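Local coordinates for acyl-coenzyme A oxidase (Caenorhabditis elegans, PDB 5K3H), which catalyses the FAD-dependent oxidation of acyl-CoAs to (2E)-enoyl-CoAs with release of hydrogen peroxide, the first step of peroxisomal beta-oxidation, at residues Ala52-Leu57 and Ser87-Pro92; Thr80-Arg85 and Tyr99-Glu104; Gly486-Tyr491 and Leu569-Glu574; Glu574-Ala579 and Asp594-Gln599. One frame throughout, in Å; residues are numbered along the deposited sequence.

Interaction 1: residues Ala52-Leu57 and Ser87-Pro92; sequences AEIPEL and SEIIDP
I54 and L57 of the first loop meet a single residue of the second, I89, mainly through their CD1 methyls. Following the chain from A52, I54 is the first residue to touch: its CG1 lies anti to the carbonyl carbon (chi1 -51°), and the extended end of the chain carries CD1 tip to tip against I89, with I54 CD1 3.6 Å from I89 CD1. I54 CD1 also stands 3.9 Å from I89 CG1. After I54 the chain makes a short 3-10 turn over P55 and E56, tied by a backbone bond from L57 N to I54 O of 2.9 Å. That turn brings the next apolar side chain round to the same partner, and L57 CD1 comes within 3.7 Å of I89 CD1. One methyl of I89 is therefore met by two tips, and all three side chains are buried. R43 of helix 38-52 donates to I89 O, while I47 and K50 of that helix pack on the I89 side chain. This is plain apolar packing between the loops that precede and follow helix 68-85, within the N-terminal region of the acyl-CoA oxidase family.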
loop_
_atom_site.group_PDB
_atom_site.type_symbol
_atom_site.label_atom_id
_atom_site.label_comp_id
_atom_site.label_asym_id
_atom_site.label_seq_id
_atom_site.Cartn_x
_atom_site.Cartn_y
_atom_site.Cartn_z
ATOM N N ALA B 52 -22.392 -1.409 -24.490
ATOM C CA ALA B 52 -22.596 -2.852 -24.555
ATOM C C ALA B 52 -22.852 -3.322 -25.979
ATOM O O ALA B 52 -22.631 -4.503 -26.278
ATOM C CB ALA B 52 -23.746 -3.281 -23.637
ATOM N N GLU B 53 -23.326 -2.431 -26.858
ATOM C CA GLU B 53 -23.577 -2.744 -28.258
ATOM C C GLU B 53 -22.374 -2.481 -29.148
ATOM O O GLU B 53 -22.478 -2.679 -30.357
ATOM C CB GLU B 53 -24.732 -1.907 -28.809
ATOM C CG GLU B 53 -26.048 -1.977 -28.078
ATOM C CD GLU B 53 -27.088 -1.020 -28.682
ATOM O OE1 GLU B 53 -26.713 -0.161 -29.512
ATOM O OE2 GLU B 53 -28.272 -1.101 -28.290
ATOM N N ILE B 54 -21.243 -2.035 -28.606
ATOM C CA ILE B 54 -20.102 -1.664 -29.443
ATOM C C ILE B 54 -18.902 -2.493 -29.006
ATOM O O ILE B 54 -18.003 -1.978 -28.327
ATOM C CB ILE B 54 -19.774 -0.165 -29.334
ATOM C CG1 ILE B 54 -21.000 0.711 -29.552
ATOM C CG2 ILE B 54 -18.706 0.234 -30.320
ATOM C CD1 ILE B 54 -20.679 2.184 -29.354
ATOM N N PRO B 55 -18.812 -3.751 -29.419
ATOM C CA PRO B 55 -17.736 -4.608 -28.908
ATOM C C PRO B 55 -16.343 -4.143 -29.309
ATOM O O PRO B 55 -15.367 -4.517 -28.641
ATOM C CB PRO B 55 -18.072 -5.984 -29.502
ATOM C CG PRO B 55 -18.938 -5.687 -30.702
ATOM C CD PRO B 55 -19.734 -4.475 -30.308
ATOM N N GLU B 56 -16.213 -3.326 -30.360
ATOM C CA GLU B 56 -14.902 -2.794 -30.728
ATOM C C GLU B 56 -14.352 -1.854 -29.657
ATOM O O GLU B 56 -13.144 -1.565 -29.646
ATOM C CB GLU B 56 -14.973 -2.087 -32.093
ATOM C CG GLU B 56 -16.314 -1.361 -32.414
ATOM C CD GLU B 56 -17.439 -2.301 -32.881
ATOM O OE1 GLU B 56 -17.140 -3.485 -33.110
ATOM O OE2 GLU B 56 -18.614 -1.867 -33.017
ATOM N N LEU B 57 -15.203 -1.385 -28.751
ATOM C CA LEU B 57 -14.772 -0.545 -27.647
ATOM C C LEU B 57 -14.545 -1.332 -26.359
ATOM O O LEU B 57 -14.434 -0.721 -25.291
ATOM C CB LEU B 57 -15.777 0.587 -27.414
ATOM C CG LEU B 57 -15.752 1.732 -28.425
ATOM C CD1 LEU B 57 -16.872 2.691 -28.172
ATOM C CD2 LEU B 57 -14.430 2.459 -28.337
ATOM N N SER B 87 -19.343 10.647 -30.884
ATOM C CA SER B 87 -20.617 11.365 -30.940
ATOM C C SER B 87 -21.818 10.445 -30.891
ATOM O O SER B 87 -22.917 10.902 -30.561
ATOM C CB SER B 87 -20.726 12.203 -32.211
ATOM O OG SER B 87 -19.863 13.314 -32.184
ATOM N N GLU B 88 -21.656 9.180 -31.258
ATOM C CA GLU B 88 -22.788 8.271 -31.200
ATOM C C GLU B 88 -23.159 7.879 -29.785
ATOM O O GLU B 88 -24.209 7.264 -29.584
ATOM C CB GLU B 88 -22.452 7.008 -31.988
ATOM C CG GLU B 88 -22.042 7.286 -33.424
ATOM C CD GLU B 88 -21.354 6.103 -34.054
ATOM O OE1 GLU B 88 -21.828 4.959 -33.851
ATOM O OE2 GLU B 88 -20.363 6.329 -34.791
ATOM N N ILE B 89 -22.343 8.247 -28.800
ATOM C CA ILE B 89 -22.508 7.769 -27.442
ATOM C C ILE B 89 -22.734 8.915 -26.466
ATOM O O ILE B 89 -23.536 8.783 -25.536
ATOM C CB ILE B 89 -21.288 6.914 -27.015
ATOM C CG1 ILE B 89 -20.920 5.918 -28.127
ATOM C CG2 ILE B 89 -21.580 6.134 -25.725
ATOM C CD1 ILE B 89 -19.513 5.327 -28.013
ATOM N N ILE B 90 -22.058 10.055 -26.663
ATOM C CA ILE B 90 -22.075 11.143 -25.685
ATOM C C ILE B 90 -22.233 12.497 -26.376
ATOM O O ILE B 90 -22.209 12.616 -27.601
ATOM C CB ILE B 90 -20.802 11.186 -24.798
ATOM C CG1 ILE B 90 -19.568 11.511 -25.651
ATOM C CG2 ILE B 90 -20.630 9.901 -23.988
ATOM C CD1 ILE B 90 -18.386 12.004 -24.863
ATOM N N ASP B 91 -22.427 13.524 -25.546
ATOM C CA ASP B 91 -22.204 14.904 -25.933
ATOM C C ASP B 91 -20.732 15.207 -25.705
ATOM O O ASP B 91 -20.309 15.324 -24.544
ATOM C CB ASP B 91 -23.089 15.837 -25.109
ATOM C CG ASP B 91 -22.700 17.318 -25.243
ATOM O OD1 ASP B 91 -23.281 18.142 -24.501
ATOM O OD2 ASP B 91 -21.834 17.665 -26.083
ATOM N N PRO B 92 -19.915 15.322 -26.758
ATOM C CA PRO B 92 -18.459 15.441 -26.555
ATOM C C PRO B 92 -18.026 16.746 -25.904
ATOM O O PRO B 92 -16.836 16.884 -25.583
ATOM C CB PRO B 92 -17.885 15.316 -27.974
ATOM C CG PRO B 92 -19.001 14.822 -28.846
ATOM C CD PRO B 92 -20.295 15.172 -28.176
#

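Interaction 2: residues Thr80-Arg85 and Tyr99-Glu104; sequences TVLTQR and YHLNNE
Two helical segments face each other here at a distance, the CA atoms of L82 and N102 coming no closer than 8.9 Å, so side chains alone bridge the gap. L82 does the bridging with both of its methyls. Swung beside the backbone N by a chi1 of -86°, the L82 fork faces helix 97-105 and touches two neighbours there. One methyl, L82 CD2, slides alongside the end of L101, the two side chains running past each other in opposite directions, with L82 CD2 3.8 Å from L101 CD1. L101 CG is 3.9 Å from L82 CD2, and L101 CD2 follows at 4.0 Å from that same L82 CD2, so this methyl rests on the whole fork of the L101 side chain. The other methyl turns to the amide: L82 CD1 lies 3.4 Å from N102 OD1, a van der Waals contact with the carbonyl end of the side chain. Within the first segment T83 OG1 donates to T80 O at 2.7 Å, and Q84 N reaches that oxygen from the same face of its plane. Around the contact, helix 38-52 packs on L101 through L51, and I90 of the loop joining helices 68-85 and 97-105 touches L101 too. E104 forms a salt bridge with R623 of helix 622-625, and Y661 and M665 of the second subunit pack on T80 and T83 of helix 68-85.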
loop_
_atom_site.group_PDB
_atom_site.type_symbol
_atom_site.label_atom_id
_atom_site.label_comp_id
_atom_site.label_asym_id
_atom_site.label_seq_id
_atom_site.Cartn_x
_atom_site.Cartn_y
_atom_site.Cartn_z
ATOM N N THR B 80 -8.414 5.488 -30.888
ATOM C CA THR B 80 -8.779 5.912 -32.238
ATOM C C THR B 80 -10.248 5.617 -32.534
ATOM O O THR B 80 -10.936 6.437 -33.160
ATOM C CB THR B 80 -7.874 5.255 -33.284
ATOM O OG1 THR B 80 -7.990 3.839 -33.192
ATOM C CG2 THR B 80 -6.418 5.663 -33.116
ATOM N N VAL B 81 -10.758 4.463 -32.091
ATOM C CA VAL B 81 -12.183 4.189 -32.271
ATOM C C VAL B 81 -13.032 5.227 -31.544
ATOM O O VAL B 81 -14.060 5.674 -32.066
ATOM C CB VAL B 81 -12.519 2.766 -31.805
ATOM C CG1 VAL B 81 -13.999 2.497 -31.998
ATOM C CG2 VAL B 81 -11.670 1.760 -32.556
ATOM N N LEU B 82 -12.615 5.637 -30.336
ATOM C CA LEU B 82 -13.354 6.668 -29.601
ATOM C C LEU B 82 -13.464 7.962 -30.401
ATOM O O LEU B 82 -14.566 8.470 -30.613
ATOM C CB LEU B 82 -12.695 6.966 -28.252
ATOM C CG LEU B 82 -13.026 6.119 -27.018
ATOM C CD1 LEU B 82 -12.287 6.702 -25.782
ATOM C CD2 LEU B 82 -14.535 5.965 -26.761
ATOM N N THR B 83 -12.342 8.477 -30.912
ATOM C CA THR B 83 -12.385 9.748 -31.635
ATOM C C THR B 83 -13.323 9.667 -32.833
ATOM O O THR B 83 -13.889 10.680 -33.256
ATOM C CB THR B 83 -10.990 10.129 -32.132
ATOM O OG1 THR B 83 -10.542 9.117 -33.029
ATOM C CG2 THR B 83 -9.995 10.180 -31.009
ATOM N N GLN B 84 -13.494 8.465 -33.381
ATOM C CA GLN B 84 -14.344 8.210 -34.537
ATOM C C GLN B 84 -15.822 8.081 -34.158
ATOM O O GLN B 84 -16.683 8.711 -34.784
ATOM C CB GLN B 84 -13.821 6.963 -35.255
ATOM C CG GLN B 84 -14.760 6.310 -36.252
ATOM C CD GLN B 84 -14.206 4.978 -36.771
ATOM O OE1 GLN B 84 -13.190 4.464 -36.265
ATOM N NE2 GLN B 84 -14.893 4.397 -37.765
ATOM N N ARG B 85 -16.149 7.277 -33.141
ATOM C CA ARG B 85 -17.546 7.007 -32.802
ATOM C C ARG B 85 -18.064 7.841 -31.629
ATOM O O ARG B 85 -19.244 7.714 -31.279
ATOM C CB ARG B 85 -17.737 5.529 -32.463
ATOM C CG ARG B 85 -16.931 4.582 -33.328
ATOM C CD ARG B 85 -17.755 4.046 -34.464
ATOM N NE ARG B 85 -19.007 3.471 -33.989
ATOM C CZ ARG B 85 -19.163 2.186 -33.686
ATOM N NH1 ARG B 85 -18.130 1.351 -33.778
ATOM N NH2 ARG B 85 -20.343 1.748 -33.263
ATOM N N TYR B 99 -15.696 11.821 -19.080
ATOM C CA TYR B 99 -15.017 11.192 -17.957
ATOM C C TYR B 99 -15.538 9.770 -17.751
ATOM O O TYR B 99 -14.758 8.819 -17.620
ATOM C CB TYR B 99 -15.224 12.055 -16.713
ATOM C CG TYR B 99 -14.467 11.596 -15.498
ATOM C CD1 TYR B 99 -13.080 11.617 -15.483
ATOM C CD2 TYR B 99 -15.133 11.134 -14.366
ATOM C CE1 TYR B 99 -12.373 11.210 -14.387
ATOM C CE2 TYR B 99 -14.430 10.722 -13.257
ATOM C CZ TYR B 99 -13.046 10.759 -13.273
ATOM O OH TYR B 99 -12.312 10.335 -12.178
ATOM N N HIS B 100 -16.865 9.602 -17.756
ATOM C CA HIS B 100 -17.459 8.269 -17.659
ATOM C C HIS B 100 -17.087 7.392 -18.856
ATOM O O HIS B 100 -16.647 6.246 -18.688
ATOM C CB HIS B 100 -18.978 8.396 -17.521
ATOM C CG HIS B 100 -19.702 7.086 -17.506
ATOM N ND1 HIS B 100 -19.481 6.124 -16.543
ATOM C CD2 HIS B 100 -20.704 6.615 -18.289
ATOM C CE1 HIS B 100 -20.284 5.095 -16.765
ATOM N NE2 HIS B 100 -21.031 5.365 -17.825
ATOM N N LEU B 101 -17.239 7.921 -20.073
ATOM C CA LEU B 101 -16.890 7.164 -21.268
ATOM C C LEU B 101 -15.458 6.638 -21.197
ATOM O O LEU B 101 -15.205 5.456 -21.466
ATOM C CB LEU B 101 -17.081 8.056 -22.503
ATOM C CG LEU B 101 -16.646 7.579 -23.891
ATOM C CD1 LEU B 101 -17.506 6.430 -24.408
ATOM C CD2 LEU B 101 -16.653 8.762 -24.860
ATOM N N ASN B 102 -14.509 7.487 -20.794
ATOM C CA ASN B 102 -13.126 7.037 -20.713
ATOM C C ASN B 102 -12.945 5.965 -19.638
ATOM O O ASN B 102 -12.179 5.012 -19.838
ATOM C CB ASN B 102 -12.191 8.229 -20.491
ATOM C CG ASN B 102 -11.908 9.032 -21.803
ATOM O OD1 ASN B 102 -12.191 8.573 -22.930
ATOM N ND2 ASN B 102 -11.363 10.235 -21.644
ATOM N N ASN B 103 -13.637 6.091 -18.493
ATOM C CA ASN B 103 -13.518 5.079 -17.432
ATOM C C ASN B 103 -13.975 3.706 -17.912
ATOM O O ASN B 103 -13.334 2.697 -17.599
ATOM C CB ASN B 103 -14.350 5.467 -16.206
ATOM C CG ASN B 103 -13.823 6.670 -15.481
ATOM O OD1 ASN B 103 -12.625 6.952 -15.488
ATOM N ND2 ASN B 103 -14.728 7.404 -14.840
ATOM N N GLU B 104 -15.109 3.650 -18.632
ATOM C CA GLU B 104 -15.605 2.401 -19.214
ATOM C C GLU B 104 -14.626 1.848 -20.243
ATOM O O GLU B 104 -14.268 0.663 -20.216
ATOM C CB GLU B 104 -16.963 2.630 -19.894
ATOM C CG GLU B 104 -18.173 2.732 -18.985
ATOM C CD GLU B 104 -19.002 1.450 -18.945
ATOM O OE1 GLU B 104 -18.766 0.525 -19.759
ATOM O OE2 GLU B 104 -19.860 1.349 -18.041
#

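Interaction 3: residues Gly486-Tyr491 and Leu569-Glu574; sequences GGITEY and LHVNYE
The start of helix 489-515 packs here against the C-terminal half of helix 557-577 in the C-terminal helical part of the oxidase, with I488 at the N-cap position. V571 is the apolar partner of both I488 and Y491. Its CG2 meets the end of I488, I488 CD1 lying 3.5 Å from V571 CG2, and the same methyl sits over one face of the Y491 ring. In that CH-pi contact V571 CG2 is 4.0 Å from the centroid of the Y491 ring and 17° off its normal, a little toward the rim. A chi1 of -73° turns the Y491 ring away from its own carbonyl and across V571, and its hydroxyl reaches the next residue of the helix. Y491 OH donates to N572 OD1 at 2.7 Å, somewhat out of the carbonyl plane of the amide, whose plane stands 80° from that of the ring. The other end of this amide is held by its own helix, where N572 ND2 donates to H568 O, so both ends are engaged and its rotation is restrained. G487 O also accepts from H568 NE2. The contact thus joins two helices of the all-helical C-terminal part of the acyl-CoA oxidase fold.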
loop_
_atom_site.group_PDB
_atom_site.type_symbol
_atom_site.label_atom_id
_atom_site.label_comp_id
_atom_site.label_asym_id
_atom_site.label_seq_id
_atom_site.Cartn_x
_atom_site.Cartn_y
_atom_site.Cartn_z
ATOM N N GLY B 486 -29.972 15.207 18.248
ATOM C CA GLY B 486 -30.526 14.463 17.131
ATOM C C GLY B 486 -29.929 14.799 15.782
ATOM O O GLY B 486 -30.436 14.316 14.756
ATOM N N GLY B 487 -28.890 15.639 15.755
ATOM C CA GLY B 487 -28.081 15.905 14.587
ATOM C C GLY B 487 -26.621 15.567 14.836
ATOM O O GLY B 487 -26.305 14.553 15.466
ATOM N N ILE B 488 -25.731 16.469 14.417
ATOM C CA ILE B 488 -24.287 16.261 14.439
ATOM C C ILE B 488 -23.521 17.445 15.026
ATOM O O ILE B 488 -22.310 17.337 15.266
ATOM C CB ILE B 488 -23.819 15.942 12.993
ATOM C CG1 ILE B 488 -24.255 14.524 12.607
ATOM C CG2 ILE B 488 -22.327 16.137 12.720
ATOM C CD1 ILE B 488 -23.685 13.468 13.537
ATOM N N THR B 489 -24.208 18.544 15.358
ATOM C CA THR B 489 -23.505 19.787 15.647
ATOM C C THR B 489 -22.598 19.677 16.858
ATOM O O THR B 489 -21.580 20.371 16.911
ATOM C CB THR B 489 -24.504 20.943 15.819
ATOM O OG1 THR B 489 -25.245 20.781 17.031
ATOM C CG2 THR B 489 -25.491 20.967 14.642
ATOM N N GLU B 490 -22.883 18.788 17.809
ATOM C CA GLU B 490 -21.906 18.648 18.884
ATOM C C GLU B 490 -20.606 18.004 18.397
ATOM O O GLU B 490 -19.526 18.358 18.890
ATOM C CB GLU B 490 -22.491 17.883 20.068
ATOM C CG GLU B 490 -23.734 18.544 20.681
ATOM C CD GLU B 490 -23.559 20.042 20.935
ATOM O OE1 GLU B 490 -24.552 20.768 20.799
ATOM O OE2 GLU B 490 -22.441 20.502 21.282
ATOM N N TYR B 491 -20.675 17.097 17.409
ATOM C CA TYR B 491 -19.458 16.542 16.805
ATOM C C TYR B 491 -18.705 17.600 16.004
ATOM O O TYR B 491 -17.473 17.660 16.040
ATOM C CB TYR B 491 -19.799 15.346 15.904
ATOM C CG TYR B 491 -20.189 14.096 16.646
ATOM C CD1 TYR B 491 -21.499 13.898 17.056
ATOM C CD2 TYR B 491 -19.249 13.117 16.941
ATOM C CE1 TYR B 491 -21.875 12.746 17.771
ATOM C CE2 TYR B 491 -19.600 11.958 17.645
ATOM C CZ TYR B 491 -20.922 11.768 18.058
ATOM O OH TYR B 491 -21.287 10.618 18.745
ATOM N N LEU B 569 -21.871 7.421 11.302
ATOM C CA LEU B 569 -20.705 6.535 11.336
ATOM C C LEU B 569 -19.414 7.323 11.139
ATOM O O LEU B 569 -18.440 7.155 11.889
ATOM C CB LEU B 569 -20.830 5.466 10.252
ATOM C CG LEU B 569 -19.674 4.467 10.108
ATOM C CD1 LEU B 569 -19.455 3.668 11.408
ATOM C CD2 LEU B 569 -19.919 3.543 8.938
ATOM N N HIS B 570 -19.409 8.212 10.139
ATOM C CA HIS B 570 -18.232 9.008 9.817
ATOM C C HIS B 570 -17.763 9.820 11.020
ATOM O O HIS B 570 -16.587 9.759 11.404
ATOM C CB HIS B 570 -18.558 9.912 8.617
ATOM C CG HIS B 570 -17.384 10.671 8.065
ATOM N ND1 HIS B 570 -16.275 10.051 7.531
ATOM C CD2 HIS B 570 -17.170 12.002 7.928
ATOM C CE1 HIS B 570 -15.417 10.966 7.116
ATOM N NE2 HIS B 570 -15.938 12.158 7.340
ATOM N N VAL B 571 -18.654 10.610 11.623
ATOM C CA VAL B 571 -18.182 11.500 12.682
ATOM C C VAL B 571 -17.692 10.702 13.890
ATOM O O VAL B 571 -16.708 11.085 14.531
ATOM C CB VAL B 571 -19.270 12.525 13.066
ATOM C CG1 VAL B 571 -19.557 13.465 11.905
ATOM C CG2 VAL B 571 -20.560 11.812 13.509
ATOM N N ASN B 572 -18.295 9.544 14.177
ATOM C CA ASN B 572 -17.805 8.739 15.300
ATOM C C ASN B 572 -16.487 8.038 14.982
ATOM O O ASN B 572 -15.603 7.962 15.844
ATOM C CB ASN B 572 -18.854 7.722 15.737
ATOM C CG ASN B 572 -19.934 8.354 16.567
ATOM O OD1 ASN B 572 -19.697 8.712 17.726
ATOM N ND2 ASN B 572 -21.141 8.466 16.006
ATOM N N TYR B 573 -16.348 7.490 13.769
ATOM C CA TYR B 573 -15.081 6.875 13.385
ATOM C C TYR B 573 -13.957 7.903 13.347
ATOM O O TYR B 573 -12.864 7.674 13.879
ATOM C CB TYR B 573 -15.227 6.207 12.029
ATOM C CG TYR B 573 -14.009 5.438 11.611
ATOM C CD1 TYR B 573 -13.839 4.114 12.011
ATOM C CD2 TYR B 573 -13.017 6.026 10.846
ATOM C CE1 TYR B 573 -12.728 3.392 11.634
ATOM C CE2 TYR B 573 -11.901 5.305 10.469
ATOM C CZ TYR B 573 -11.773 3.991 10.864
ATOM O OH TYR B 573 -10.673 3.263 10.496
ATOM N N GLU B 574 -14.202 9.045 12.695
ATOM C CA GLU B 574 -13.170 10.064 12.585
ATOM C C GLU B 574 -12.835 10.657 13.948
ATOM O O GLU B 574 -11.672 10.967 14.223
ATOM C CB GLU B 574 -13.616 11.148 11.604
ATOM C CG GLU B 574 -13.883 10.640 10.177
ATOM C CD GLU B 574 -12.641 10.039 9.510
ATOM O OE1 GLU B 574 -11.539 10.623 9.674
ATOM O OE2 GLU B 574 -12.757 8.992 8.809
#

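Interaction 4: residues Glu574-Ala579 and Asp594-Gln599; sequences ELLDVA and DYVRDQ
L575 and L576 both turn CG anti to the backbone N (chi1 -180° and -155°), which sends their forks across to V596 and R597 on the neighbouring helix. L575 meets V596 at about a right angle, with L575 CD2 3.9 Å from V596 CG2. The other valine methyl, V596 CG1, lies 4.2 Å from the backbone at L576 N, where the helices come nearest. L576 itself leans on the aliphatic part of the arginine: L576 CD1 is 3.6 Å from R597 CG and also 3.9 Å from R597 NE. R597 can offer that flank because its chain is extended from CG to NE, which carries the guanidinium beyond the leucine. There R597 NH1 forms a salt bridge with D594 OD1 at 2.6 Å, one turn back on its own helix, although the N-H is badly aimed and the bond is weak. E584 of the second subunit is a further salt-bridge partner of R597 NH1, and K505 of that subunit pairs with D594. The contact thus joins the end of helix 557-577 to helix 590-616, with Y491 and F495 of helix 489-515 packing on L575 and R533 of the second subunit lying against L576.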
loop_
_atom_site.group_PDB
_atom_site.type_symbol
_atom_site.label_atom_id
_atom_site.label_comp_id
_atom_site.label_asym_id
_atom_site.label_seq_id
_atom_site.Cartn_x
_atom_site.Cartn_y
_atom_site.Cartn_z
ATOM N N GLU B 574 -14.202 9.045 12.695
ATOM C CA GLU B 574 -13.170 10.064 12.585
ATOM C C GLU B 574 -12.835 10.657 13.948
ATOM O O GLU B 574 -11.672 10.967 14.223
ATOM C CB GLU B 574 -13.616 11.148 11.604
ATOM C CG GLU B 574 -13.883 10.640 10.177
ATOM C CD GLU B 574 -12.641 10.039 9.510
ATOM O OE1 GLU B 574 -11.539 10.623 9.674
ATOM O OE2 GLU B 574 -12.757 8.992 8.809
ATOM N N LEU B 575 -13.832 10.828 14.823
ATOM C CA LEU B 575 -13.533 11.356 16.156
ATOM C C LEU B 575 -12.726 10.363 16.985
ATOM O O LEU B 575 -11.769 10.754 17.665
ATOM C CB LEU B 575 -14.814 11.754 16.892
ATOM C CG LEU B 575 -14.644 12.336 18.314
ATOM C CD1 LEU B 575 -13.661 13.545 18.363
ATOM C CD2 LEU B 575 -16.027 12.691 18.927
ATOM N N LEU B 576 -13.086 9.077 16.953
ATOM C CA LEU B 576 -12.265 8.088 17.644
ATOM C C LEU B 576 -10.846 8.094 17.103
ATOM O O LEU B 576 -9.890 7.905 17.863
ATOM C CB LEU B 576 -12.893 6.700 17.526
ATOM C CG LEU B 576 -12.589 5.627 18.590
ATOM C CD1 LEU B 576 -12.948 6.056 20.012
ATOM C CD2 LEU B 576 -13.329 4.350 18.238
ATOM N N ASP B 577 -10.693 8.363 15.800
ATOM C CA ASP B 577 -9.379 8.365 15.167
ATOM C C ASP B 577 -8.467 9.451 15.705
ATOM O O ASP B 577 -7.250 9.246 15.764
ATOM C CB ASP B 577 -9.529 8.552 13.662
ATOM C CG ASP B 577 -8.244 8.260 12.906
ATOM O OD1 ASP B 577 -7.524 7.342 13.344
ATOM O OD2 ASP B 577 -7.949 8.951 11.895
ATOM N N VAL B 578 -9.016 10.609 16.079
ATOM C CA VAL B 578 -8.217 11.743 16.550
ATOM C C VAL B 578 -8.491 12.009 18.035
ATOM O O VAL B 578 -8.474 13.162 18.494
ATOM C CB VAL B 578 -8.492 12.986 15.685
ATOM C CG1 VAL B 578 -8.161 12.684 14.235
ATOM C CG2 VAL B 578 -9.941 13.456 15.822
ATOM N N ALA B 579 -8.760 10.925 18.784
ATOM C CA ALA B 579 -9.225 11.020 20.165
ATOM C C ALA B 579 -8.210 11.697 21.081
ATOM O O ALA B 579 -8.596 12.411 22.018
ATOM C CB ALA B 579 -9.568 9.624 20.686
ATOM N N ASP B 594 -16.232 6.491 25.419
ATOM C CA ASP B 594 -16.948 5.219 25.401
ATOM C C ASP B 594 -18.282 5.338 24.673
ATOM O O ASP B 594 -18.718 4.394 24.012
ATOM C CB ASP B 594 -17.160 4.728 26.831
ATOM C CG ASP B 594 -15.874 4.211 27.470
ATOM O OD1 ASP B 594 -14.920 3.861 26.716
ATOM O OD2 ASP B 594 -15.830 4.144 28.727
ATOM N N TYR B 595 -18.961 6.478 24.803
ATOM C CA TYR B 595 -20.161 6.712 24.007
ATOM C C TYR B 595 -19.831 6.666 22.527
ATOM O O TYR B 595 -20.545 6.038 21.741
ATOM C CB TYR B 595 -20.790 8.057 24.382
ATOM C CG TYR B 595 -21.962 8.517 23.507
ATOM C CD1 TYR B 595 -23.278 8.197 23.824
ATOM C CD2 TYR B 595 -21.744 9.303 22.376
ATOM C CE1 TYR B 595 -24.338 8.625 23.032
ATOM C CE2 TYR B 595 -22.800 9.735 21.580
ATOM C CZ TYR B 595 -24.093 9.394 21.907
ATOM O OH TYR B 595 -25.129 9.841 21.097
ATOM N N VAL B 596 -18.715 7.288 22.140
ATOM C CA VAL B 596 -18.337 7.366 20.736
ATOM C C VAL B 596 -18.078 5.969 20.183
ATOM O O VAL B 596 -18.486 5.654 19.061
ATOM C CB VAL B 596 -17.112 8.292 20.569
ATOM C CG1 VAL B 596 -16.596 8.249 19.141
ATOM C CG2 VAL B 596 -17.474 9.722 20.948
ATOM N N ARG B 597 -17.424 5.108 20.975
ATOM C CA ARG B 597 -17.177 3.721 20.572
ATOM C C ARG B 597 -18.473 2.941 20.394
ATOM O O ARG B 597 -18.619 2.178 19.435
ATOM C CB ARG B 597 -16.296 3.018 21.602
ATOM C CG ARG B 597 -14.917 3.568 21.714
ATOM C CD ARG B 597 -14.142 2.871 22.815
ATOM N NE ARG B 597 -12.764 3.346 22.875
ATOM C CZ ARG B 597 -12.223 3.992 23.907
ATOM N NH1 ARG B 597 -12.945 4.238 25.001
ATOM N NH2 ARG B 597 -10.942 4.371 23.851
ATOM N N ASP B 598 -19.408 3.078 21.340
ATOM C CA ASP B 598 -20.698 2.393 21.220
ATOM C C ASP B 598 -21.475 2.873 20.002
ATOM O O ASP B 598 -22.097 2.073 19.307
ATOM C CB ASP B 598 -21.512 2.606 22.487
ATOM C CG ASP B 598 -20.849 1.996 23.696
ATOM O OD1 ASP B 598 -20.016 1.065 23.542
ATOM O OD2 ASP B 598 -21.142 2.477 24.813
ATOM N N GLN B 599 -21.451 4.181 19.732
ATOM C CA GLN B 599 -22.072 4.705 18.521
ATOM C C GLN B 599 -21.404 4.131 17.281
ATOM O O GLN B 599 -22.071 3.854 16.273
ATOM C CB GLN B 599 -21.966 6.229 18.494
ATOM C CG GLN B 599 -22.646 6.889 19.652
ATOM C CD GLN B 599 -24.108 6.678 19.631
ATOM O OE1 GLN B 599 -24.805 7.216 18.766
ATOM N NE2 GLN B 599 -24.604 5.853 20.567
#

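How the interactions relate
Interactions 1 and 2 are one neighbourhood, their centres 7 Å apart: I90 CD1 packs on L101 CD2 at 3.7 Å, and L57 CD2 on V81 CG1 at 3.7 Å. Interactions 3 and 4 form another, with centres 9 Å apart, sharing E574 and helix 557-577; N572 OD1 lies 3.4 Å from V596 CG1, and Y491 also packs on Y595. The two pairs are far apart, about 41 Å between the centres of interactions 2 and 3. The side chain of L576 in interaction 4 is about 6 Å from that of H342, which binds FAD and probably also contributes to the ATP site shared between subunits. Interactions 2 and 4 both touch the second subunit.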